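Local coordinates for protein saframycin Mx1 synthetase B (Legionella pneumophila subsp. pneumophila, PDB 3KXW) that belongs to the fatty acid AMP ligases of the ANL family and binds 5'-O-[(S)-(dodecanoyloxy)(hydroxy)phosphoryl]adenosine in its ligand pocket, at residues A[118-123]-A[146-151]; A[348-353]-A[360-365]; A[520-525]-A[572-577]. One frame throughout, in Å; residues are numbered along the deposited sequence.

Contact 1 of 3, residues A[118-123]-A[146-151]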
loop_
_atom_site.group_PDB
_atom_site.type_symbol
_atom_site.label_atom_id
_atom_site.label_comp_id
_atom_site.label_asym_id
_atom_site.label_seq_id
_atom_site.Cartn_x
_atom_site.Cartn_y
_atom_site.Cartn_z
ATOM N N ILE A 118 8.103 -22.301 9.247
ATOM C CA ILE A 118 9.341 -22.067 8.503
ATOM C C ILE A 118 9.370 -20.605 8.081
ATOM O O ILE A 118 8.323 -20.010 7.878
ATOM C CB ILE A 118 9.417 -22.928 7.235
ATOM C CG1 ILE A 118 9.548 -24.398 7.592
ATOM C CG2 ILE A 118 10.583 -22.521 6.347
ATOM C CD1 ILE A 118 10.855 -24.722 8.269
ATOM N N VAL A 119 10.558 -20.014 8.007
ATOM C CA VAL A 119 10.719 -18.709 7.367
ATOM C C VAL A 119 11.695 -18.839 6.190
ATOM O O VAL A 119 12.733 -19.488 6.302
ATOM C CB VAL A 119 11.140 -17.577 8.367
ATOM C CG1 VAL A 119 12.401 -17.943 9.134
ATOM C CG2 VAL A 119 11.327 -16.245 7.639
ATOM N N LEU A 120 11.310 -18.271 5.053
ATOM C CA LEU A 120 12.178 -18.180 3.886
ATOM C C LEU A 120 12.762 -16.783 3.767
ATOM O O LEU A 120 12.090 -15.787 4.016
ATOM C CB LEU A 120 11.413 -18.529 2.600
ATOM C CG LEU A 120 10.726 -19.898 2.672
ATOM C CD1 LEU A 120 9.967 -20.187 1.394
ATOM C CD2 LEU A 120 11.719 -21.050 2.949
HETATM N N MSE A 121 14.026 -16.701 3.399
HETATM C CA MSE A 121 14.641 -15.395 3.161
HETATM C C MSE A 121 15.860 -15.630 2.292
HETATM O O MSE A 121 16.247 -16.766 2.114
HETATM C CB MSE A 121 15.052 -14.765 4.498
HETATM C CG MSE A 121 16.169 -15.525 5.225
HETATM SE SE MSE A 121 16.526 -14.733 6.995
HETATM C CE MSE A 121 14.910 -15.312 7.967
ATOM N N ILE A 122 16.496 -14.575 1.780
ATOM C CA ILE A 122 17.712 -14.807 0.990
ATOM C C ILE A 122 18.938 -15.091 1.875
ATOM O O ILE A 122 18.961 -14.720 3.043
ATOM C CB ILE A 122 18.030 -13.670 0.003
ATOM C CG1 ILE A 122 18.457 -12.404 0.748
ATOM C CG2 ILE A 122 16.858 -13.435 -0.950
ATOM C CD1 ILE A 122 18.980 -11.320 -0.164
ATOM N N ALA A 123 19.947 -15.755 1.306
ATOM C CA ALA A 123 21.130 -16.162 2.065
ATOM C C ALA A 123 21.783 -15.015 2.834
ATOM O O ALA A 123 22.141 -15.169 4.000
ATOM C CB ALA A 123 22.151 -16.862 1.154
ATOM N N ILE A 146 15.307 -20.906 6.154
ATOM C CA ILE A 146 15.869 -21.552 4.976
ATOM C C ILE A 146 16.201 -20.488 3.951
ATOM O O ILE A 146 15.359 -19.639 3.621
ATOM C CB ILE A 146 14.888 -22.550 4.330
ATOM C CG1 ILE A 146 14.514 -23.659 5.304
ATOM C CG2 ILE A 146 15.488 -23.150 3.021
ATOM C CD1 ILE A 146 13.486 -24.637 4.719
ATOM N N ALA A 147 17.436 -20.509 3.470
ATOM C CA ALA A 147 17.860 -19.593 2.424
ATOM C C ALA A 147 17.281 -20.012 1.088
ATOM O O ALA A 147 17.442 -21.155 0.666
ATOM C CB ALA A 147 19.379 -19.567 2.343
ATOM N N LEU A 148 16.642 -19.078 0.390
ATOM C CA LEU A 148 15.989 -19.443 -0.860
ATOM C C LEU A 148 17.011 -19.964 -1.882
ATOM O O LEU A 148 16.719 -20.906 -2.617
ATOM C CB LEU A 148 15.146 -18.283 -1.431
ATOM C CG LEU A 148 13.933 -18.707 -2.273
ATOM C CD1 LEU A 148 12.795 -19.323 -1.443
ATOM C CD2 LEU A 148 13.408 -17.536 -3.114
ATOM N N GLU A 149 18.210 -19.390 -1.902
ATOM C CA GLU A 149 19.238 -19.856 -2.826
ATOM C C GLU A 149 19.633 -21.328 -2.662
ATOM O O GLU A 149 20.254 -21.910 -3.559
ATOM C CB GLU A 149 20.494 -18.982 -2.739
ATOM C CG GLU A 149 20.291 -17.575 -3.255
ATOM C CD GLU A 149 20.053 -16.592 -2.125
ATOM O OE1 GLU A 149 19.580 -17.041 -1.061
ATOM O OE2 GLU A 149 20.352 -15.382 -2.297
ATOM N N SER A 150 19.302 -21.920 -1.517
ATOM C CA SER A 150 19.653 -23.310 -1.245
ATOM C C SER A 150 18.721 -24.240 -2.023
ATOM O O SER A 150 18.935 -25.462 -2.107
ATOM C CB SER A 150 19.538 -23.588 0.258
ATOM O OG SER A 150 18.179 -23.735 0.641
ATOM N N ILE A 151 17.674 -23.653 -2.583
ATOM C CA ILE A 151 16.660 -24.422 -3.300
ATOM C C ILE A 151 16.966 -24.561 -4.808
ATOM O O ILE A 151 16.937 -23.589 -5.552
ATOM C CB ILE A 151 15.249 -23.825 -3.063
ATOM C CG1 ILE A 151 14.948 -23.824 -1.567
ATOM C CG2 ILE A 151 14.217 -24.614 -3.836
ATOM C CD1 ILE A 151 13.622 -23.182 -1.165
#
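Leu120 and Ile146 sit on neighbouring parallel strands, and their side chains lie alongside each other, pointing the same way. The touch is made by one branch: CD2 of Leu120 rests 3.8 Å from CB of Ile146. The other methyl, CD1 of Leu120, meets CD1 of Leu148 at 4.1 Å, so the leucine fork spans two residues of 146-151. Further back, the CD1 tip of Ile146 reaches CG2 of Ile118, 3.9 Å away. In Ile146, CG1 is anti to the carbonyl carbon (chi1 -60°) and the chain runs on extended (chi2 177°), which carries CD1 out to Ile118. The backbones are joined by three bonds: Ile146 N to Val119 O, Met121 N to Ile146 O, and Leu148 N to Met121 O. Residue 121 is selenomethionine, and its side chain leaves on the face of the sheet that also bears Ala147.

Past the strand ends Glu149 takes over. Its chain bends at chi2 (99°) and brings the carboxylate back to the start of helix 123-129. There OE1 accepts the N-H of Ala123 at 2.7 Å on its syn side, slightly out of the carboxylate plane. The same OE1 lies 3.4 Å from CB of Ala123. On the far side of 118-121, strand 67-71 bonds to Ile118 and Leu120, while Ile53 of helix 43-59 packs on Leu148. The arrangement is typical of an alpha/beta sheet with parallel inner strands, here in the AMP-binding part of an ANL-family protein.

Contact 2 of 3, residues A[348-353]-A[360-365]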
loop_
_atom_site.group_PDB
_atom_site.type_symbol
_atom_site.label_atom_id
_atom_site.label_comp_id
_atom_site.label_asym_id
_atom_site.label_seq_id
_atom_site.Cartn_x
_atom_site.Cartn_y
_atom_site.Cartn_z
ATOM N N LEU A 348 -17.124 16.503 -6.497
ATOM C CA LEU A 348 -18.233 17.279 -5.935
ATOM C C LEU A 348 -17.704 18.414 -5.086
ATOM O O LEU A 348 -16.632 18.312 -4.495
ATOM C CB LEU A 348 -19.128 16.397 -5.081
ATOM C CG LEU A 348 -19.992 15.395 -5.836
ATOM C CD1 LEU A 348 -20.603 14.427 -4.817
ATOM C CD2 LEU A 348 -21.050 16.137 -6.650
ATOM N N THR A 349 -18.453 19.507 -5.028
ATOM C CA THR A 349 -18.040 20.647 -4.238
ATOM C C THR A 349 -18.929 20.749 -3.026
ATOM O O THR A 349 -20.143 20.920 -3.151
ATOM C CB THR A 349 -18.128 21.951 -5.039
ATOM O OG1 THR A 349 -17.355 21.826 -6.242
ATOM C CG2 THR A 349 -17.609 23.112 -4.210
ATOM N N LEU A 350 -18.337 20.606 -1.849
ATOM C CA LEU A 350 -19.101 20.704 -0.625
ATOM C C LEU A 350 -18.924 22.084 -0.006
ATOM O O LEU A 350 -17.872 22.724 -0.155
ATOM C CB LEU A 350 -18.682 19.645 0.398
ATOM C CG LEU A 350 -18.508 18.175 0.006
ATOM C CD1 LEU A 350 -18.875 17.267 1.170
ATOM C CD2 LEU A 350 -19.272 17.796 -1.251
ATOM N N ALA A 351 -19.956 22.524 0.708
ATOM C CA ALA A 351 -19.921 23.776 1.459
ATOM C C ALA A 351 -19.012 23.692 2.680
ATOM O O ALA A 351 -18.820 22.621 3.254
ATOM C CB ALA A 351 -21.344 24.165 1.892
ATOM N N LYS A 352 -18.478 24.832 3.110
ATOM C CA LYS A 352 -17.671 24.855 4.323
ATOM C C LYS A 352 -18.474 24.335 5.505
ATOM O O LYS A 352 -17.971 23.591 6.346
ATOM C CB LYS A 352 -17.189 26.267 4.632
ATOM C CG LYS A 352 -16.209 26.288 5.798
ATOM C CD LYS A 352 -15.979 27.690 6.339
ATOM C CE LYS A 352 -15.007 27.662 7.516
ATOM N NZ LYS A 352 -15.474 26.754 8.621
ATOM N N GLU A 353 -19.732 24.746 5.568
ATOM C CA GLU A 353 -20.594 24.380 6.671
ATOM C C GLU A 353 -21.389 23.127 6.328
ATOM O O GLU A 353 -22.187 23.141 5.400
ATOM C CB GLU A 353 -21.557 25.532 6.970
ATOM C CG GLU A 353 -22.491 25.244 8.116
ATOM C CD GLU A 353 -21.753 25.023 9.417
ATOM O OE1 GLU A 353 -20.863 25.852 9.758
ATOM O OE2 GLU A 353 -22.065 24.023 10.103
ATOM N N VAL A 360 -24.921 15.586 3.252
ATOM C CA VAL A 360 -23.935 16.340 2.498
ATOM C C VAL A 360 -24.555 17.663 2.029
ATOM O O VAL A 360 -25.655 17.693 1.481
ATOM C CB VAL A 360 -23.399 15.548 1.284
ATOM C CG1 VAL A 360 -22.339 16.375 0.522
ATOM C CG2 VAL A 360 -22.838 14.179 1.722
ATOM N N HIS A 361 -23.823 18.741 2.258
ATOM C CA HIS A 361 -24.246 20.079 1.877
ATOM C C HIS A 361 -23.322 20.596 0.797
ATOM O O HIS A 361 -22.112 20.699 0.995
ATOM C CB HIS A 361 -24.288 20.967 3.121
ATOM C CG HIS A 361 -25.144 20.385 4.200
ATOM N ND1 HIS A 361 -26.515 20.521 4.207
ATOM C CD2 HIS A 361 -24.840 19.578 5.244
ATOM C CE1 HIS A 361 -27.015 19.859 5.236
ATOM N NE2 HIS A 361 -26.021 19.271 5.876
ATOM N N PHE A 362 -23.898 20.882 -0.362
ATOM C CA PHE A 362 -23.131 21.171 -1.556
ATOM C C PHE A 362 -23.011 22.682 -1.766
ATOM O O PHE A 362 -23.771 23.449 -1.192
ATOM C CB PHE A 362 -23.823 20.542 -2.767
ATOM C CG PHE A 362 -23.883 19.044 -2.728
ATOM C CD1 PHE A 362 -22.785 18.286 -3.095
ATOM C CD2 PHE A 362 -25.050 18.393 -2.349
ATOM C CE1 PHE A 362 -22.844 16.896 -3.075
ATOM C CE2 PHE A 362 -25.117 17.011 -2.327
ATOM C CZ PHE A 362 -24.016 16.262 -2.700
ATOM N N ALA A 363 -22.058 23.102 -2.591
ATOM C CA ALA A 363 -21.845 24.528 -2.839
ATOM C C ALA A 363 -21.415 24.788 -4.279
ATOM O O ALA A 363 -20.960 23.873 -4.970
ATOM C CB ALA A 363 -20.820 25.098 -1.850
ATOM N N ASP A 364 -21.565 26.033 -4.730
ATOM C CA ASP A 364 -21.154 26.417 -6.077
ATOM C C ASP A 364 -19.644 26.246 -6.269
ATOM O O ASP A 364 -18.860 26.454 -5.337
ATOM C CB ASP A 364 -21.577 27.856 -6.398
ATOM C CG ASP A 364 -23.096 28.031 -6.437
ATOM O OD1 ASP A 364 -23.815 27.041 -6.705
ATOM O OD2 ASP A 364 -23.569 29.166 -6.200
ATOM N N ASP A 365 -19.264 25.906 -7.499
ATOM C CA ASP A 365 -17.943 25.361 -7.837
ATOM C C ASP A 365 -16.699 26.076 -7.326
ATOM O O ASP A 365 -15.588 25.627 -7.592
ATOM C CB ASP A 365 -17.809 25.139 -9.347
ATOM C CG ASP A 365 -18.285 23.766 -9.774
ATOM O OD1 ASP A 365 -18.271 23.473 -10.991
ATOM O OD2 ASP A 365 -18.678 22.978 -8.886
#
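Leu348 sets CD1 at the edge of the Phe362 ring, 3.8 Å from CE1 and near the ring plane. The contact is a single beta bridge, Leu350 with Phe362, between strand 347-350 and the loop that leads toward strand 371-374. Those two strands form a small antiparallel sheet, and the loop passes along the side of 347-350 away from 371-374.

Two backbone bonds frame the bridge. Ala351 N gives to His361 O at 2.8 Å, and the bond is fairly straight (167° at the hydrogen). Ala363 N gives to Thr349 O, with the donor well above the carbonyl plane.

Leu350 puts both methyls on the loop. CD1 touches CG1 of Val360 at 3.6 Å, and CD2 reaches CD1 of Phe362 at 4.0 Å. Val360 has CG1 anti to its backbone N (chi1 -179°). Within 360-365 this same CG1 also packs on one face of the Phe362 ring, 3.6 Å above the plane and toward the rim. His447 meets the same ring from strand 442-447, and Phe445 of that strand touches Leu348 and Val360. NE2 of His361 is hydrogen-bonded to OD1 of Asp357.

Across the bridge, Ala351 and Ala363 meet through their CB atoms at 3.9 Å. Thr349 holds OG1 anti to the carbonyl carbon (chi1 -56°), which leaves CG2 anti to the backbone N; this methyl lies 3.5 Å from Ala363 O.

Contact 3 of 3, residues A[520-525]-A[572-577]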
loop_
_atom_site.group_PDB
_atom_site.type_symbol
_atom_site.label_atom_id
_atom_site.label_comp_id
_atom_site.label_asym_id
_atom_site.label_seq_id
_atom_site.Cartn_x
_atom_site.Cartn_y
_atom_site.Cartn_z
ATOM N N ASN A 520 18.120 18.091 0.535
ATOM C CA ASN A 520 18.619 16.751 0.819
ATOM C C ASN A 520 18.083 16.260 2.153
ATOM O O ASN A 520 17.628 15.127 2.276
ATOM C CB ASN A 520 20.163 16.764 0.874
ATOM C CG ASN A 520 20.807 16.854 -0.502
ATOM O OD1 ASN A 520 20.210 16.447 -1.506
ATOM N ND2 ASN A 520 22.047 17.382 -0.560
ATOM N N LEU A 521 18.122 17.131 3.155
ATOM C CA LEU A 521 17.634 16.767 4.487
ATOM C C LEU A 521 16.148 16.404 4.465
ATOM O O LEU A 521 15.761 15.386 5.033
ATOM C CB LEU A 521 17.880 17.897 5.494
ATOM C CG LEU A 521 17.293 17.702 6.897
ATOM C CD1 LEU A 521 17.740 16.353 7.509
ATOM C CD2 LEU A 521 17.697 18.861 7.793
ATOM N N PHE A 522 15.337 17.244 3.820
ATOM C CA PHE A 522 13.894 16.997 3.678
ATOM C C PHE A 522 13.640 15.639 3.022
ATOM O O PHE A 522 12.799 14.870 3.473
ATOM C CB PHE A 522 13.198 18.078 2.833
ATOM C CG PHE A 522 13.162 19.441 3.475
ATOM C CD1 PHE A 522 12.849 19.587 4.818
ATOM C CD2 PHE A 522 13.425 20.579 2.716
ATOM C CE1 PHE A 522 12.827 20.852 5.396
ATOM C CE2 PHE A 522 13.406 21.839 3.279
ATOM C CZ PHE A 522 13.121 21.978 4.618
ATOM N N ASN A 523 14.364 15.359 1.946
ATOM C CA ASN A 523 14.237 14.066 1.274
ATOM C C ASN A 523 14.652 12.878 2.142
ATOM O O ASN A 523 14.011 11.829 2.113
ATOM C CB ASN A 523 14.987 14.082 -0.064
ATOM C CG ASN A 523 14.445 15.134 -1.012
ATOM O OD1 ASN A 523 13.266 15.467 -0.961
ATOM N ND2 ASN A 523 15.305 15.673 -1.877
ATOM N N GLU A 524 15.713 13.052 2.929
ATOM C CA GLU A 524 16.188 11.992 3.817
ATOM C C GLU A 524 15.171 11.722 4.897
ATOM O O GLU A 524 14.944 10.573 5.289
ATOM C CB GLU A 524 17.530 12.379 4.458
ATOM C CG GLU A 524 18.688 12.252 3.493
ATOM C CD GLU A 524 19.940 12.990 3.945
ATOM O OE1 GLU A 524 19.857 13.821 4.880
ATOM O OE2 GLU A 524 21.008 12.757 3.338
ATOM N N ILE A 525 14.556 12.788 5.395
ATOM C CA ILE A 525 13.541 12.611 6.404
ATOM C C ILE A 525 12.350 11.853 5.810
ATOM O O ILE A 525 11.882 10.875 6.383
ATOM C CB ILE A 525 13.100 13.947 6.983
ATOM C CG1 ILE A 525 14.247 14.528 7.819
ATOM C CG2 ILE A 525 11.866 13.736 7.842
ATOM C CD1 ILE A 525 14.057 16.029 8.199
ATOM N N ILE A 572 11.545 30.192 12.369
ATOM C CA ILE A 572 11.570 29.102 11.407
ATOM C C ILE A 572 12.716 29.270 10.420
ATOM O O ILE A 572 12.870 30.328 9.817
ATOM C CB ILE A 572 10.228 28.992 10.638
ATOM C CG1 ILE A 572 9.123 28.468 11.559
ATOM C CG2 ILE A 572 10.373 28.084 9.435
ATOM C CD1 ILE A 572 7.816 28.153 10.832
ATOM N N VAL A 573 13.519 28.222 10.265
ATOM C CA VAL A 573 14.623 28.229 9.316
ATOM C C VAL A 573 14.106 27.928 7.917
ATOM O O VAL A 573 14.456 28.604 6.949
ATOM C CB VAL A 573 15.686 27.187 9.687
ATOM C CG1 VAL A 573 16.727 27.039 8.566
ATOM C CG2 VAL A 573 16.335 27.538 11.031
ATOM N N ALA A 574 13.286 26.885 7.800
ATOM C CA ALA A 574 12.698 26.556 6.504
ATOM C C ALA A 574 11.538 25.615 6.692
ATOM O O ALA A 574 11.430 24.941 7.724
ATOM C CB ALA A 574 13.740 25.946 5.555
ATOM N N THR A 575 10.662 25.584 5.697
ATOM C CA THR A 575 9.518 24.680 5.727
ATOM C C THR A 575 9.497 23.946 4.410
ATOM O O THR A 575 9.840 24.521 3.384
ATOM C CB THR A 575 8.196 25.455 5.927
ATOM O OG1 THR A 575 8.231 26.126 7.188
ATOM C CG2 THR A 575 6.980 24.517 5.924
ATOM N N TRP A 576 9.105 22.676 4.435
ATOM C CA TRP A 576 8.930 21.898 3.212
ATOM C C TRP A 576 7.493 21.392 3.241
ATOM O O TRP A 576 7.040 20.893 4.272
ATOM C CB TRP A 576 9.920 20.731 3.250
ATOM C CG TRP A 576 9.859 19.697 2.142
ATOM C CD1 TRP A 576 10.592 19.685 0.992
ATOM C CD2 TRP A 576 9.097 18.477 2.147
ATOM N NE1 TRP A 576 10.310 18.546 0.258
ATOM C CE2 TRP A 576 9.395 17.790 0.951
ATOM C CE3 TRP A 576 8.191 17.902 3.048
ATOM C CZ2 TRP A 576 8.805 16.562 0.626
ATOM C CZ3 TRP A 576 7.597 16.683 2.723
ATOM C CH2 TRP A 576 7.910 16.029 1.522
ATOM N N GLN A 577 6.784 21.533 2.125
ATOM C CA GLN A 577 5.406 21.053 2.016
ATOM C C GLN A 577 5.271 20.162 0.788
ATOM O O GLN A 577 5.381 20.633 -0.352
ATOM C CB GLN A 577 4.425 22.225 1.905
ATOM C CG GLN A 577 4.364 23.136 3.135
ATOM C CD GLN A 577 3.491 22.575 4.246
ATOM O OE1 GLN A 577 3.249 21.370 4.310
ATOM N NE2 GLN A 577 3.005 23.449 5.126
HETATM O O HOH W 1 11.652 17.420 -1.879
#
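Phe522 and Trp576 slide past each other in opposite directions, so each ring lies on the other residue's CB. Trp576 CB sits almost squarely over the centre of the Phe522 ring, 3.3 Å from the centroid. In return, Phe522 CB stands over the five-membered ring of Trp576, 3.8 Å from its centroid and toward the rim of the indole. Both are CH-pi contacts. The ring planes are near parallel, 30° apart, but slid so far that they barely overlap. The closest ring atoms are CD2 of Phe522 and CD1 of Trp576, at 3.4 Å.

Trp576 has CG anti to the backbone N (chi1 175°), which places this atom 3.6 Å from CG of Phe522. Phe522 has its CG anti to the carbonyl carbon. Its CZ meets CB of Ala574 at 4.1 Å, near the plane of the phenyl ring.

The polar end of the indole is joined to the helix through water. Trp576 NE1 donates a hydrogen bond to this water at 2.8 Å, in the plane of the ring. The water in turn donates to OD1 of Asn523 at 2.7 Å. The indole N-H is thus satisfied although no direct hydrogen bond links the two segments. Lys276 makes a cation-pi contact with Trp576, and Phe526 of the same helix also touches it.

The axis of 520-525, part of helix 515-533, passes 9.9 Å from that of strand 574-577, at 49°. Ile540 and Leu542 of the neighbouring strand 539-544 also touch Phe522. At its start the strand has a classic beta bulge, where Val573 and Ala574 both face Leu542. Helix 515-533 packed on the mixed sheet through Phe522 and Trp576 is typical of the alpha/beta layering of a C-terminal domain of this kind.

In the fold
The three contacts follow one another along the chain. Contacts 1 and 2 fall in the AMP-binding enzyme range, contact 3 in the C-terminal Disco-interacting protein 2-like range. They share no sheet. Contact 1 joins two strands of a five-stranded mixed sheet, contact 2 extends one side of a two-stranded antiparallel sheet, and contact 3 sets a helix on a four-stranded mixed sheet. Contacts 1 and 2 lie on opposite sides of the chain's centre, their own centres about 55 Å apart. Contact 3 is about 40 Å from contact 1 and 34 Å from contact 2, centre to centre. None touches another: two lie in different sheets of the AMP-binding part, the third in the C-terminal part.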